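Local coordinates for protein alkylpurine DNA glycosylase AlkC (PDB 5VHV) that excises alkylated purine bases from DNA in base excision repair, without flipping the damaged nucleotide out of the helix, at residues S154-P159 and A194-D199; I200-P205 and L230-K235; W207-I212 and N238-T243. One frame throughout, in Å; residues are numbered along the deposited sequence.

All three contacts belong to the HEAT-like helical part of the chain, and their centres lie about 7, 14 and 20 Å from the centre of the chain. Contact 1 is buried and mainly polar, with a salt bridge beside the DNA. Contact 2, also buried, shares helix 187-201 but is joined by a water and apolar packing, with no direct hydrogen bond across. Asn198 of contact 1 and Lys202 of contact 2 both bind OP1 of DA6 of chain C. Contact 3, partly buried and about 12 Å from the nucleic acid at its nearest atom, joins the next helices on, 205-213 and 239-244. Contacts 2 and 3 interleave along the chain; Leu233 O and Asn238 N probably hydrogen-bond between them.

Contact 1: S154-P159 and A194-D199; sequences SRPRLP and ANHLND. With nucleotides of chain C.
Arg155 and Asp199 join the loop after helix 144-152 to helix 187-201 in the HEAT-like helical repeat fold of this glycosylase family, directly beside the DNA.

The ionic part is a side-on, two-nitrogen grip. Arg155 NE donates to Asp199 OD2 at 2.9 Å, nearly straight at 168° and in the guanidinium plane. Arg155 NH2 meets Asp199 OD1 at 2.9 Å on its syn side, tilted a little from that plane. A bend at chi3 (65°) sets NE against the carboxylate. Glu152 forms a salt bridge with NH1, and NH2 also bonds to a modified nucleotide of the bound DNA, so the group is fixed from several directions. Arg157 N is a second donor to Asp199 OD2, at 3.0 Å. It comes from the opposite face of the carboxylate plane to NE, which ties the loop backbone to the same oxygen.

Packing above flat groups completes the interface. Asn195 CB lies over one face of the guanidinium, toward its rim, while Pro159 CD and Leu158 CA cover the other. His196 CG is anti to the backbone N (chi1 -171°), and the ring makes two CH-pi contacts on one face: Arg155 CA is 3.9 Å from its centroid, and Pro156 CD is 3.8 Å from it. ND1 of this ring bonds to Ser151 O, which limits its rotation.

On the DNA side of the helix, Asn198 ND2 donates to OP1 of DA6 of chain C at 2.9 Å.

Contact 2: I200-P205 and L230-K235; sequences ITKDHP and LRSLIK. With nucleotides of chain C.
Phosphate oxygen OP1 of DA6 of chain C, which Asn198 also binds, accepts from Lys202 NZ at 2.8 Å, and Ser232 packs against the same lysine arm. Lys202 leaves its own backbone pointing away from helix 231-235, but a bend at chi2 (-43°) turns CD back, and Lys202 CE passes 3.4 Å from Ser232 OG; a second bend, at chi4, sets NZ toward the phosphate. The serine hydroxyl bonds to Asn198 OD1, so one asparagine is held to the phosphate through its nitrogen and to helix 231-235 through its oxygen. Lys202 NZ makes a further, weak bond to another phosphate of the DNA.

The segments have no direct hydrogen bond between them. A water supplies the polar link instead, donating to Thr201 OG1 at 3.0 Å and accepting from Leu233 N at 3.1 Å. Within the HEAT-like fold, Thr201 and the turn leading to Pro205 face the first turn of the short helix 231-235, for which Leu230 is the N-cap residue; helices 205-213 and 220-229 come between them in the chain. The chi1 of Thr201 (68°) sets OG1 where it bonds to Asn198 O and takes the water's proton, with CG2 left toward Leu233.

CG2 of Thr201 comes within 3.8 Å of Leu233 CD1, the two side chains crossing at a slant, while Leu233 CD2 meets Pro205 CB at 4.0 Å. In the turn before Pro205, Ile200 O accepts from both Asp203 N and His204 N.

Contact 3: W207-I212 and N238-T243; sequences WVLSLI and NTRALT
Leu209 chi1 (-69°) sets CG anti to the carbonyl carbon, and the Arg240 bend at chi3 (78°) sets NE, 3.9 Å from Leu209 CB. The two residues pair helix 205-213 with helix 239-244, near the C-terminal end of the HEAT-like helical array, where 239-244 is the last helix before the beta-sheet domain. The segment axes run in the same sense, crossing at 28°, with a closest approach of 10.2 Å, a spacing that leaves side chains to bridge the gap. Leu209 CB lies over the centre of one guanidinium face, 3.6 Å from Arg240 CZ.

The polar part of the contact sits at its outer side. At the edge of the guanidinium, in the plane of the group, Arg240 NH2 donates to Ser210 OG at 3.1 Å. The stronger partner of that nitrogen is Glu213 OE1, a salt bridge to the end of the same helix, so NH2 is held between two residues about one turn apart. Ser210 OG in turn donates to Glu206 O, and the hydroxyl therefore connects the arginine to the helix backbone.

Further in, Leu209 and Asn238 reach toward each other tip to tip, with Leu209 CD1 3.7 Å from Asn238 OD1. Asn238 is the N-cap of helix 239-244: OD1 accepts from Ala241 N at 2.8 Å, in the plane of the amide carbonyl. The leucine methyls therefore pack on a capped helix start. Leu233 and Leu230 extend this apolar patch inward, and Leu209 CD2 ends 3.8 Å from Ala241 CB.

Contact 1: S154-P159 and A194-D199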
loop_
_atom_site.group_PDB
_atom_site.type_symbol
_atom_site.label_atom_id
_atom_site.label_comp_id
_atom_site.label_asym_id
_atom_site.label_seq_id
_atom_site.Cartn_x
_atom_site.Cartn_y
_atom_site.Cartn_z
ATOM N N SER A 154 -0.209 -11.500 -3.978
ATOM C CA SER A 154 -1.395 -12.231 -3.576
ATOM C C SER A 154 -2.339 -11.379 -2.739
ATOM O O SER A 154 -3.350 -11.891 -2.261
ATOM C CB SER A 154 -0.985 -13.495 -2.813
ATOM O OG SER A 154 -0.291 -13.202 -1.598
ATOM N N ARG A 155 -2.023 -10.100 -2.549
ATOM C CA ARG A 155 -2.841 -9.239 -1.698
ATOM C C ARG A 155 -4.292 -9.212 -2.170
ATOM O O ARG A 155 -4.553 -9.118 -3.384
ATOM C CB ARG A 155 -2.310 -7.807 -1.719
ATOM C CG ARG A 155 -1.172 -7.579 -0.770
ATOM C CD ARG A 155 -0.657 -6.152 -0.899
ATOM N NE ARG A 155 -1.656 -5.169 -0.491
ATOM C CZ ARG A 155 -1.405 -3.876 -0.290
ATOM N NH1 ARG A 155 -0.192 -3.383 -0.510
ATOM N NH2 ARG A 155 -2.376 -3.068 0.144
ATOM N N PRO A 156 -5.257 -9.210 -1.250
ATOM C CA PRO A 156 -6.644 -9.013 -1.686
ATOM C C PRO A 156 -6.845 -7.717 -2.464
ATOM O O PRO A 156 -7.565 -7.697 -3.477
ATOM C CB PRO A 156 -7.427 -9.002 -0.362
ATOM C CG PRO A 156 -6.550 -9.631 0.645
ATOM C CD PRO A 156 -5.141 -9.466 0.196
ATOM N N ARG A 157 -6.261 -6.617 -1.980
ATOM C CA ARG A 157 -6.573 -5.266 -2.447
ATOM C C ARG A 157 -5.295 -4.489 -2.776
ATOM O O ARG A 157 -5.029 -3.415 -2.226
ATOM C CB ARG A 157 -7.361 -4.505 -1.404
ATOM C CG ARG A 157 -8.716 -5.116 -1.131
ATOM C CD ARG A 157 -9.372 -4.331 -0.042
ATOM N NE ARG A 157 -10.665 -4.871 0.340
ATOM C CZ ARG A 157 -11.703 -4.132 0.684
ATOM N NH1 ARG A 157 -11.623 -2.813 0.681
ATOM N NH2 ARG A 157 -12.836 -4.708 1.024
ATOM N N LEU A 158 -4.526 -5.014 -3.713
ATOM C CA LEU A 158 -3.311 -4.322 -4.147
ATOM C C LEU A 158 -3.660 -3.029 -4.888
ATOM O O LEU A 158 -4.440 -3.064 -5.849
ATOM C CB LEU A 158 -2.505 -5.237 -5.069
ATOM C CG LEU A 158 -1.172 -4.641 -5.539
ATOM C CD1 LEU A 158 -0.143 -4.559 -4.397
ATOM C CD2 LEU A 158 -0.591 -5.444 -6.692
ATOM N N PRO A 159 -3.084 -1.885 -4.521
ATOM C CA PRO A 159 -3.327 -0.677 -5.318
ATOM C C PRO A 159 -2.853 -0.855 -6.757
ATOM O O PRO A 159 -1.845 -1.510 -7.025
ATOM C CB PRO A 159 -2.532 0.406 -4.579
ATOM C CG PRO A 159 -2.573 -0.058 -3.141
ATOM C CD PRO A 159 -2.352 -1.571 -3.281
ATOM N N ALA A 194 2.491 -6.954 6.384
ATOM C CA ALA A 194 1.624 -6.075 7.160
ATOM C C ALA A 194 0.525 -5.507 6.285
ATOM O O ALA A 194 -0.630 -5.418 6.712
ATOM C CB ALA A 194 2.428 -4.942 7.803
ATOM N N ASN A 195 0.868 -5.098 5.063
ATOM C CA ASN A 195 -0.137 -4.507 4.184
ATOM C C ASN A 195 -1.149 -5.543 3.695
ATOM O O ASN A 195 -2.338 -5.233 3.544
ATOM C CB ASN A 195 0.544 -3.793 3.018
ATOM C CG ASN A 195 1.243 -2.505 3.471
ATOM O OD1 ASN A 195 0.863 -1.874 4.486
ATOM N ND2 ASN A 195 2.270 -2.119 2.746
ATOM N N HIS A 196 -0.697 -6.763 3.405
ATOM C CA HIS A 196 -1.619 -7.846 3.063
ATOM C C HIS A 196 -2.584 -8.108 4.221
ATOM O O HIS A 196 -3.802 -8.180 4.031
ATOM C CB HIS A 196 -0.794 -9.082 2.688
ATOM C CG HIS A 196 -1.571 -10.227 2.113
ATOM N ND1 HIS A 196 -1.076 -11.000 1.083
ATOM C CD2 HIS A 196 -2.760 -10.779 2.454
ATOM C CE1 HIS A 196 -1.926 -11.974 0.814
ATOM N NE2 HIS A 196 -2.966 -11.850 1.616
ATOM N N LEU A 197 -2.067 -8.186 5.445
ATOM C CA LEU A 197 -2.945 -8.392 6.594
ATOM C C LEU A 197 -3.922 -7.228 6.787
ATOM O O LEU A 197 -5.101 -7.450 7.065
ATOM C CB LEU A 197 -2.103 -8.611 7.850
ATOM C CG LEU A 197 -1.427 -9.985 7.918
ATOM C CD1 LEU A 197 -0.337 -9.964 8.981
ATOM C CD2 LEU A 197 -2.420 -11.078 8.213
ATOM N N ASN A 198 -3.457 -5.985 6.652
ATOM C CA ASN A 198 -4.372 -4.847 6.727
ATOM C C ASN A 198 -5.476 -4.952 5.672
ATOM O O ASN A 198 -6.649 -4.696 5.968
ATOM C CB ASN A 198 -3.574 -3.541 6.600
ATOM C CG ASN A 198 -4.440 -2.317 6.687
ATOM O OD1 ASN A 198 -5.142 -2.106 7.677
ATOM N ND2 ASN A 198 -4.374 -1.481 5.670
ATOM N N ASP A 199 -5.136 -5.344 4.439
ATOM C CA ASP A 199 -6.178 -5.636 3.444
ATOM C C ASP A 199 -7.231 -6.600 4.000
ATOM O O ASP A 199 -8.435 -6.423 3.794
ATOM C CB ASP A 199 -5.595 -6.283 2.177
ATOM C CG ASP A 199 -4.797 -5.346 1.283
ATOM O OD1 ASP A 199 -4.636 -4.133 1.531
ATOM O OD2 ASP A 199 -4.328 -5.890 0.260
ATOM P P DA C 6 -5.796 1.979 3.785
ATOM O OP1 DA C 6 -5.847 0.579 4.316
ATOM O OP2 DA C 6 -5.519 3.124 4.672
ATOM O "O5'" DA C 6 -4.764 2.115 2.589
ATOM C "C5'" DA C 6 -4.601 1.044 1.658
ATOM C "C4'" DA C 6 -3.721 1.483 0.515
ATOM O "O4'" DA C 6 -4.376 2.552 -0.211
ATOM C "C3'" DA C 6 -2.343 2.045 0.947
ATOM O "O3'" DA C 6 -1.276 1.273 0.398
ATOM C "C2'" DA C 6 -2.327 3.454 0.400
ATOM C "C1'" DA C 6 -3.365 3.396 -0.693
ATOM N N9 DA C 6 -3.888 4.702 -1.050
ATOM C C8 DA C 6 -4.341 5.678 -0.208
ATOM N N7 DA C 6 -4.689 6.781 -0.824
ATOM C C5 DA C 6 -4.407 6.514 -2.152
ATOM C C6 DA C 6 -4.525 7.283 -3.319
ATOM N N6 DA C 6 -4.996 8.546 -3.330
ATOM N N1 DA C 6 -4.177 6.702 -4.492
ATOM C C2 DA C 6 -3.715 5.447 -4.478
ATOM N N3 DA C 6 -3.540 4.635 -3.435
ATOM C C4 DA C 6 -3.910 5.233 -2.297
HETATM O O HOH W 1 -5.563 -1.477 -0.448
#

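Contact 2: I200-P205 and L230-K235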
loop_
_atom_site.group_PDB
_atom_site.type_symbol
_atom_site.label_atom_id
_atom_site.label_comp_id
_atom_site.label_asym_id
_atom_site.label_seq_id
_atom_site.Cartn_x
_atom_site.Cartn_y
_atom_site.Cartn_z
ATOM N N ILE A 200 -6.783 -7.686 4.628
ATOM C CA ILE A 200 -7.719 -8.693 5.121
ATOM C C ILE A 200 -8.631 -8.089 6.168
ATOM O O ILE A 200 -9.810 -8.460 6.256
ATOM C CB ILE A 200 -6.973 -9.919 5.680
ATOM C CG1 ILE A 200 -6.111 -10.562 4.584
ATOM C CG2 ILE A 200 -7.949 -10.951 6.246
ATOM C CD1 ILE A 200 -5.216 -11.674 5.103
ATOM N N THR A 201 -8.119 -7.148 6.967
ATOM C CA THR A 201 -8.955 -6.613 8.029
ATOM C C THR A 201 -10.157 -5.874 7.470
ATOM O O THR A 201 -11.121 -5.652 8.217
ATOM C CB THR A 201 -8.206 -5.672 9.001
ATOM O OG1 THR A 201 -7.825 -4.446 8.364
ATOM C CG2 THR A 201 -7.005 -6.334 9.649
ATOM N N LYS A 202 -10.126 -5.480 6.188
ATOM C CA LYS A 202 -11.272 -4.781 5.609
ATOM C C LYS A 202 -12.468 -5.710 5.451
ATOM O O LYS A 202 -13.612 -5.244 5.424
ATOM C CB LYS A 202 -10.915 -4.169 4.249
ATOM C CG LYS A 202 -9.668 -3.236 4.277
ATOM C CD LYS A 202 -9.623 -2.305 5.477
ATOM C CE LYS A 202 -8.364 -1.419 5.450
ATOM N NZ LYS A 202 -8.332 -0.595 4.205
ATOM N N ASP A 203 -12.226 -7.006 5.322
ATOM C CA ASP A 203 -13.291 -7.980 5.099
ATOM C C ASP A 203 -13.386 -9.056 6.165
ATOM O O ASP A 203 -14.469 -9.610 6.348
ATOM C CB ASP A 203 -13.112 -8.668 3.746
ATOM C CG ASP A 203 -13.368 -7.727 2.599
ATOM O OD1 ASP A 203 -14.502 -7.233 2.506
ATOM O OD2 ASP A 203 -12.435 -7.451 1.839
ATOM N N HIS A 204 -12.289 -9.396 6.846
ATOM C CA HIS A 204 -12.299 -10.456 7.859
ATOM C C HIS A 204 -11.465 -10.022 9.055
ATOM O O HIS A 204 -10.428 -10.621 9.367
ATOM C CB HIS A 204 -11.779 -11.768 7.275
ATOM C CG HIS A 204 -12.502 -12.200 6.043
ATOM N ND1 HIS A 204 -13.711 -12.863 6.087
ATOM C CD2 HIS A 204 -12.202 -12.047 4.733
ATOM C CE1 HIS A 204 -14.116 -13.111 4.855
ATOM N NE2 HIS A 204 -13.217 -12.628 4.016
ATOM N N PRO A 205 -11.901 -8.970 9.753
ATOM C CA PRO A 205 -11.103 -8.460 10.875
ATOM C C PRO A 205 -10.865 -9.486 11.963
ATOM O O PRO A 205 -9.748 -9.568 12.491
ATOM C CB PRO A 205 -11.938 -7.271 11.380
ATOM C CG PRO A 205 -13.319 -7.529 10.909
ATOM C CD PRO A 205 -13.143 -8.201 9.576
ATOM N N LEU A 230 -2.539 -4.074 11.894
ATOM C CA LEU A 230 -3.723 -3.721 12.655
ATOM C C LEU A 230 -4.030 -2.232 12.605
ATOM O O LEU A 230 -4.946 -1.779 13.297
ATOM C CB LEU A 230 -3.552 -4.152 14.108
ATOM C CG LEU A 230 -3.498 -5.668 14.363
ATOM C CD1 LEU A 230 -3.062 -5.992 15.783
ATOM C CD2 LEU A 230 -4.848 -6.289 14.059
ATOM N N ARG A 231 -3.331 -1.475 11.766
ATOM C CA ARG A 231 -3.420 -0.016 11.850
ATOM C C ARG A 231 -4.828 0.503 11.596
ATOM O O ARG A 231 -5.223 1.511 12.198
ATOM C CB ARG A 231 -2.428 0.617 10.885
ATOM C CG ARG A 231 -2.727 0.425 9.379
ATOM C CD ARG A 231 -1.517 0.915 8.619
ATOM N NE ARG A 231 -1.654 0.993 7.175
ATOM C CZ ARG A 231 -1.278 0.050 6.317
ATOM N NH1 ARG A 231 -0.806 -1.104 6.743
ATOM N NH2 ARG A 231 -1.357 0.286 5.017
ATOM N N SER A 232 -5.595 -0.137 10.707
ATOM C CA SER A 232 -6.953 0.333 10.458
ATOM C C SER A 232 -7.856 -0.003 11.637
ATOM O O SER A 232 -8.640 0.836 12.095
ATOM C CB SER A 232 -7.496 -0.273 9.153
ATOM O OG SER A 232 -6.686 0.097 8.043
ATOM N N LEU A 233 -7.728 -1.211 12.181
ATOM C CA LEU A 233 -8.548 -1.573 13.335
ATOM C C LEU A 233 -8.204 -0.721 14.552
ATOM O O LEU A 233 -9.096 -0.386 15.339
ATOM C CB LEU A 233 -8.385 -3.058 13.658
ATOM C CG LEU A 233 -8.856 -4.022 12.555
ATOM C CD1 LEU A 233 -8.687 -5.489 12.971
ATOM C CD2 LEU A 233 -10.304 -3.762 12.190
ATOM N N ILE A 234 -6.937 -0.344 14.705
ATOM C CA ILE A 234 -6.555 0.523 15.820
ATOM C C ILE A 234 -7.234 1.880 15.691
ATOM O O ILE A 234 -7.729 2.433 16.680
ATOM C CB ILE A 234 -5.020 0.656 15.895
ATOM C CG1 ILE A 234 -4.405 -0.663 16.389
ATOM C CG2 ILE A 234 -4.579 1.817 16.836
ATOM C CD1 ILE A 234 -2.945 -0.773 16.120
ATOM N N LYS A 235 -7.238 2.449 14.481
ATOM C CA LYS A 235 -7.913 3.724 14.258
ATOM C C LYS A 235 -9.407 3.618 14.525
ATOM O O LYS A 235 -10.025 4.576 15.009
ATOM C CB LYS A 235 -7.642 4.206 12.828
ATOM C CG LYS A 235 -6.256 4.805 12.663
ATOM C CD LYS A 235 -6.068 5.459 11.307
ATOM C CE LYS A 235 -6.062 4.408 10.193
ATOM N NZ LYS A 235 -5.815 5.050 8.849
ATOM P P DA C 6 -5.796 1.979 3.785
ATOM O OP1 DA C 6 -5.847 0.579 4.316
ATOM O OP2 DA C 6 -5.519 3.124 4.672
ATOM O "O5'" DA C 6 -4.764 2.115 2.589
ATOM C "C5'" DA C 6 -4.601 1.044 1.658
ATOM C "C4'" DA C 6 -3.721 1.483 0.515
ATOM O "O4'" DA C 6 -4.376 2.552 -0.211
ATOM C "C3'" DA C 6 -2.343 2.045 0.947
ATOM O "O3'" DA C 6 -1.276 1.273 0.398
ATOM C "C2'" DA C 6 -2.327 3.454 0.400
ATOM C "C1'" DA C 6 -3.365 3.396 -0.693
ATOM N N9 DA C 6 -3.888 4.702 -1.050
ATOM C C8 DA C 6 -4.341 5.678 -0.208
ATOM N N7 DA C 6 -4.689 6.781 -0.824
ATOM C C5 DA C 6 -4.407 6.514 -2.152
ATOM C C6 DA C 6 -4.525 7.283 -3.319
ATOM N N6 DA C 6 -4.996 8.546 -3.330
ATOM N N1 DA C 6 -4.177 6.702 -4.492
ATOM C C2 DA C 6 -3.715 5.447 -4.478
ATOM N N3 DA C 6 -3.540 4.635 -3.435
ATOM C C4 DA C 6 -3.910 5.233 -2.297
HETATM O O HOH W 2 -6.066 -3.092 10.386
#

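Contact 3: W207-I212 and N238-T243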
loop_
_atom_site.group_PDB
_atom_site.type_symbol
_atom_site.label_atom_id
_atom_site.label_comp_id
_atom_site.label_asym_id
_atom_site.label_seq_id
_atom_site.Cartn_x
_atom_site.Cartn_y
_atom_site.Cartn_z
ATOM N N TRP A 207 -10.587 -12.647 11.795
ATOM C CA TRP A 207 -9.603 -13.642 11.388
ATOM C C TRP A 207 -8.186 -13.135 11.620
ATOM O O TRP A 207 -7.327 -13.873 12.121
ATOM C CB TRP A 207 -9.805 -14.016 9.920
ATOM C CG TRP A 207 -8.927 -15.136 9.478
ATOM C CD1 TRP A 207 -9.249 -16.469 9.454
ATOM C CD2 TRP A 207 -7.589 -15.037 8.981
ATOM N NE1 TRP A 207 -8.190 -17.198 8.978
ATOM C CE2 TRP A 207 -7.156 -16.348 8.689
ATOM C CE3 TRP A 207 -6.711 -13.975 8.766
ATOM C CZ2 TRP A 207 -5.881 -16.620 8.196
ATOM C CZ3 TRP A 207 -5.444 -14.246 8.276
ATOM C CH2 TRP A 207 -5.044 -15.563 7.994
ATOM N N VAL A 208 -7.923 -11.875 11.264
ATOM C CA VAL A 208 -6.609 -11.286 11.506
ATOM C C VAL A 208 -6.347 -11.163 13.005
ATOM O O VAL A 208 -5.237 -11.429 13.474
ATOM C CB VAL A 208 -6.507 -9.918 10.810
ATOM C CG1 VAL A 208 -5.209 -9.211 11.187
ATOM C CG2 VAL A 208 -6.639 -10.051 9.293
ATOM N N LEU A 209 -7.352 -10.738 13.774
ATOM C CA LEU A 209 -7.168 -10.580 15.211
ATOM C C LEU A 209 -6.848 -11.915 15.864
ATOM O O LEU A 209 -5.915 -12.021 16.668
ATOM C CB LEU A 209 -8.417 -9.959 15.841
ATOM C CG LEU A 209 -8.655 -8.497 15.447
ATOM C CD1 LEU A 209 -10.126 -8.115 15.714
ATOM C CD2 LEU A 209 -7.710 -7.569 16.200
ATOM N N SER A 210 -7.600 -12.955 15.511
ATOM C CA SER A 210 -7.313 -14.275 16.048
ATOM C C SER A 210 -5.915 -14.736 15.653
ATOM O O SER A 210 -5.182 -15.303 16.478
ATOM C CB SER A 210 -8.370 -15.270 15.575
ATOM O OG SER A 210 -9.620 -14.998 16.184
ATOM N N LEU A 211 -5.535 -14.517 14.390
ATOM C CA LEU A 211 -4.205 -14.901 13.929
ATOM C C LEU A 211 -3.126 -14.251 14.779
ATOM O O LEU A 211 -2.245 -14.931 15.318
ATOM C CB LEU A 211 -4.024 -14.501 12.461
ATOM C CG LEU A 211 -2.718 -14.943 11.788
ATOM C CD1 LEU A 211 -2.752 -16.451 11.498
ATOM C CD2 LEU A 211 -2.446 -14.146 10.505
ATOM N N ILE A 212 -3.182 -12.924 14.917
ATOM C CA ILE A 212 -2.110 -12.219 15.601
ATOM C C ILE A 212 -2.153 -12.488 17.104
ATOM O O ILE A 212 -1.116 -12.464 17.784
ATOM C CB ILE A 212 -2.178 -10.724 15.232
ATOM C CG1 ILE A 212 -1.961 -10.550 13.728
ATOM C CG2 ILE A 212 -1.134 -9.939 15.991
ATOM C CD1 ILE A 212 -2.082 -9.091 13.248
ATOM N N ASN A 238 -10.775 -0.637 17.787
ATOM C CA ASN A 238 -11.028 -2.049 18.064
ATOM C C ASN A 238 -10.297 -2.481 19.333
ATOM O O ASN A 238 -9.073 -2.344 19.427
ATOM C CB ASN A 238 -10.576 -2.894 16.872
ATOM C CG ASN A 238 -10.844 -4.364 17.075
ATOM O OD1 ASN A 238 -10.086 -5.056 17.743
ATOM N ND2 ASN A 238 -11.925 -4.850 16.494
ATOM N N THR A 239 -11.047 -3.019 20.311
ATOM C CA THR A 239 -10.460 -3.327 21.616
ATOM C C THR A 239 -9.428 -4.449 21.526
ATOM O O THR A 239 -8.372 -4.380 22.171
ATOM C CB THR A 239 -11.562 -3.708 22.605
ATOM O OG1 THR A 239 -12.571 -2.696 22.578
ATOM C CG2 THR A 239 -10.989 -3.820 24.016
ATOM N N ARG A 240 -9.723 -5.496 20.748
ATOM C CA ARG A 240 -8.773 -6.597 20.596
ATOM C C ARG A 240 -7.478 -6.117 19.961
ATOM O O ARG A 240 -6.384 -6.507 20.385
ATOM C CB ARG A 240 -9.386 -7.709 19.754
ATOM C CG ARG A 240 -10.388 -8.584 20.513
ATOM C CD ARG A 240 -11.098 -9.492 19.548
ATOM N NE ARG A 240 -10.262 -10.627 19.163
ATOM C CZ ARG A 240 -10.602 -11.549 18.278
ATOM N NH1 ARG A 240 -11.754 -11.470 17.629
ATOM N NH2 ARG A 240 -9.778 -12.557 18.036
ATOM N N ALA A 241 -7.584 -5.252 18.961
ATOM C CA ALA A 241 -6.384 -4.712 18.324
ATOM C C ALA A 241 -5.598 -3.819 19.279
ATOM O O ALA A 241 -4.374 -3.932 19.377
ATOM C CB ALA A 241 -6.773 -3.948 17.066
ATOM N N LEU A 242 -6.276 -2.896 19.973
ATOM C CA LEU A 242 -5.579 -2.063 20.943
ATOM C C LEU A 242 -4.924 -2.909 22.034
ATOM O O LEU A 242 -3.820 -2.597 22.497
ATOM C CB LEU A 242 -6.553 -1.052 21.553
ATOM C CG LEU A 242 -6.877 0.109 20.597
ATOM C CD1 LEU A 242 -8.188 0.808 20.991
ATOM C CD2 LEU A 242 -5.729 1.090 20.587
ATOM N N THR A 243 -5.591 -3.984 22.453
ATOM C CA THR A 243 -5.033 -4.837 23.495
ATOM C C THR A 243 -3.737 -5.486 23.022
ATOM O O THR A 243 -2.776 -5.615 23.792
ATOM C CB THR A 243 -6.060 -5.899 23.908
ATOM O OG1 THR A 243 -7.213 -5.274 24.495
ATOM C CG2 THR A 243 -5.471 -6.880 24.945
#